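Local coordinates for protein fucose-binding lectin (Kordia periserrulae, PDB 6HTN) that binds fucose as a beta-propeller lectin, its ring of blades apparently completed by pairing of two chains, at the interface of chains A and B. Residues are numbered along the deposited sequence; one frame, centred on the assembly and turned at random. Chains: chain A/B, Fucose-binding lectin.

The interface of chains A and B. Residues chain A 105, 117, 119, 129, 142; chain B 15, 17, 37.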
loop_
_atom_site.group_PDB
_atom_site.type_symbol
_atom_site.label_atom_id
_atom_site.label_comp_id
_atom_site.label_asym_id
_atom_site.label_seq_id
_atom_site.Cartn_x
_atom_site.Cartn_y
_atom_site.Cartn_z
ATOM N N THR A 105 -18.917 -6.159 -7.362
ATOM C CA THR A 105 -19.531 -6.959 -8.437
ATOM C C THR A 105 -21.048 -6.706 -8.371
ATOM O O THR A 105 -21.542 -6.166 -7.374
ATOM C CB THR A 105 -19.148 -8.440 -8.348
ATOM O OG1 THR A 105 -19.552 -9.104 -9.556
ATOM C CG2 THR A 105 -19.782 -9.106 -7.156
ATOM N N ARG A 117 -22.569 -5.941 -4.645
ATOM C CA ARG A 117 -21.783 -6.339 -3.462
ATOM C C ARG A 117 -20.433 -5.626 -3.533
ATOM O O ARG A 117 -19.753 -5.692 -4.580
ATOM C CB ARG A 117 -21.621 -7.868 -3.446
ATOM C CG ARG A 117 -22.940 -8.643 -3.389
ATOM C CD ARG A 117 -23.637 -8.425 -2.064
ATOM N NE ARG A 117 -24.860 -9.236 -1.941
ATOM C CZ ARG A 117 -26.083 -8.804 -2.287
ATOM N NH1 ARG A 117 -26.265 -7.609 -2.851
ATOM N NH2 ARG A 117 -27.132 -9.605 -2.105
ATOM N N TYR A 119 -16.723 -4.965 -1.337
ATOM C CA TYR A 119 -15.882 -5.618 -0.310
ATOM C C TYR A 119 -14.707 -4.694 0.002
ATOM O O TYR A 119 -14.052 -4.205 -0.921
ATOM C CB TYR A 119 -15.355 -6.955 -0.826
ATOM C CG TYR A 119 -16.466 -7.897 -1.202
ATOM C CD1 TYR A 119 -17.073 -7.808 -2.442
ATOM C CD2 TYR A 119 -16.949 -8.871 -0.303
ATOM C CE1 TYR A 119 -18.137 -8.620 -2.792
ATOM C CE2 TYR A 119 -17.986 -9.686 -0.655
ATOM C CZ TYR A 119 -18.581 -9.556 -1.883
ATOM O OH TYR A 119 -19.677 -10.302 -2.253
ATOM N N GLU A 129 -18.442 -7.041 3.675
ATOM C CA GLU A 129 -19.266 -7.017 2.450
ATOM C C GLU A 129 -20.434 -6.080 2.699
ATOM O O GLU A 129 -21.130 -6.243 3.715
ATOM C CB GLU A 129 -19.777 -8.410 2.158
ATOM C CG GLU A 129 -20.744 -8.537 0.996
ATOM C CD GLU A 129 -21.394 -9.914 0.899
ATOM O OE1 GLU A 129 -21.938 -10.336 1.953
ATOM O OE2 GLU A 129 -21.366 -10.535 -0.193
ATOM N N TYR A 142 -20.802 -12.229 4.350
ATOM C CA TYR A 142 -19.427 -12.604 3.966
ATOM C C TYR A 142 -18.503 -12.492 5.174
ATOM O O TYR A 142 -18.519 -11.475 5.908
ATOM C CB TYR A 142 -18.900 -11.643 2.874
ATOM C CG TYR A 142 -17.457 -11.863 2.554
ATOM C CD1 TYR A 142 -17.049 -12.800 1.628
ATOM C CD2 TYR A 142 -16.457 -11.128 3.203
ATOM C CE1 TYR A 142 -15.731 -13.052 1.331
ATOM C CE2 TYR A 142 -15.129 -11.330 2.880
ATOM C CZ TYR A 142 -14.745 -12.303 1.968
ATOM O OH TYR A 142 -13.437 -12.523 1.658
ATOM N N LEU B 15 -20.814 -16.083 -6.391
ATOM C CA LEU B 15 -19.825 -15.019 -6.090
ATOM C C LEU B 15 -18.488 -15.699 -5.837
ATOM O O LEU B 15 -18.426 -16.774 -5.171
ATOM C CB LEU B 15 -20.245 -14.231 -4.852
ATOM C CG LEU B 15 -21.621 -13.598 -4.817
ATOM C CD1 LEU B 15 -21.934 -12.987 -3.448
ATOM C CD2 LEU B 15 -21.749 -12.546 -5.909
ATOM N N ILE B 17 -14.706 -14.386 -4.322
ATOM C CA ILE B 17 -14.007 -13.218 -3.740
ATOM C C ILE B 17 -12.583 -13.677 -3.451
ATOM O O ILE B 17 -12.380 -14.630 -2.668
ATOM C CB ILE B 17 -14.736 -12.736 -2.492
ATOM C CG1 ILE B 17 -16.232 -12.526 -2.697
ATOM C CG2 ILE B 17 -14.018 -11.539 -1.908
ATOM C CD1 ILE B 17 -16.595 -11.562 -3.783
ATOM N N TRP B 37 -21.067 -19.063 2.603
ATOM C CA TRP B 37 -19.699 -18.872 2.129
ATOM C C TRP B 37 -18.851 -20.103 2.416
ATOM O O TRP B 37 -19.003 -20.685 3.530
ATOM C CB TRP B 37 -19.132 -17.616 2.764
ATOM C CG TRP B 37 -19.758 -16.374 2.222
ATOM C CD1 TRP B 37 -20.757 -15.626 2.770
ATOM C CD2 TRP B 37 -19.421 -15.720 0.976
ATOM N NE1 TRP B 37 -21.073 -14.564 1.975
ATOM C CE2 TRP B 37 -20.278 -14.610 0.871
ATOM C CE3 TRP B 37 -18.479 -15.988 -0.007
ATOM C CZ2 TRP B 37 -20.208 -13.741 -0.222
ATOM C CZ3 TRP B 37 -18.375 -15.113 -1.096
ATOM C CH2 TRP B 37 -19.255 -14.031 -1.179
HETATM O O HOH W 1 -11.448 -13.687 -0.124
#
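The phenol OH of A:Tyr119 reaches carboxylate oxygen OE2 of A:Glu129 at 2.7 Å, and this bonded pair faces B:Leu15, B:Ile17 and B:Trp37 of the partner chain. OE2 is met on its anti side, close to the carboxylate plane. The other oxygen, OE1, accepts a longer bond from the backbone N of A:Tyr142, which comes from above that plane. The carboxylate thus ties the tyrosine of strand 114-121 to the C-terminal segment. OE2 also lies against the rim of the B:Trp37 indole, 3.4 Å from CZ2.

B:Ile17 puts its CD1 methyl over one face of the A:Tyr119 ring, displaced toward the phenol end, 3.4 Å from CZ. Its other branch, CG2, turns to A:Tyr142 and touches the phenol OH at 3.7 Å. CG1 lies beside the backbone N (chi1 -50°) and CG2 anti to it, and the isoleucine fills the angle between the two tyrosines. B:Leu15 adds CD1 beside the A:Tyr119 OH.

A:Tyr142 stands upright on the indole of B:Trp37, with the two planes at 90°. Its CD1 edge points at the centre of the indole face, 3.5 Å above the plane. Its CA covers the five-membered ring of the same indole, 3.6 Å from the centroid. With chi1 at 173° the ring points away from the backbone N, which sets it over the indole while CA stays in contact. At the far end, a water links the A:Tyr142 OH to the backbone O of B:Ile17.

The patch and its two-fold twin probably close the propeller ring. A:Arg117, A:Glu129 and A:Tyr142 with B:Leu15 and B:Trp37 apparently line one fucose pocket across the seam.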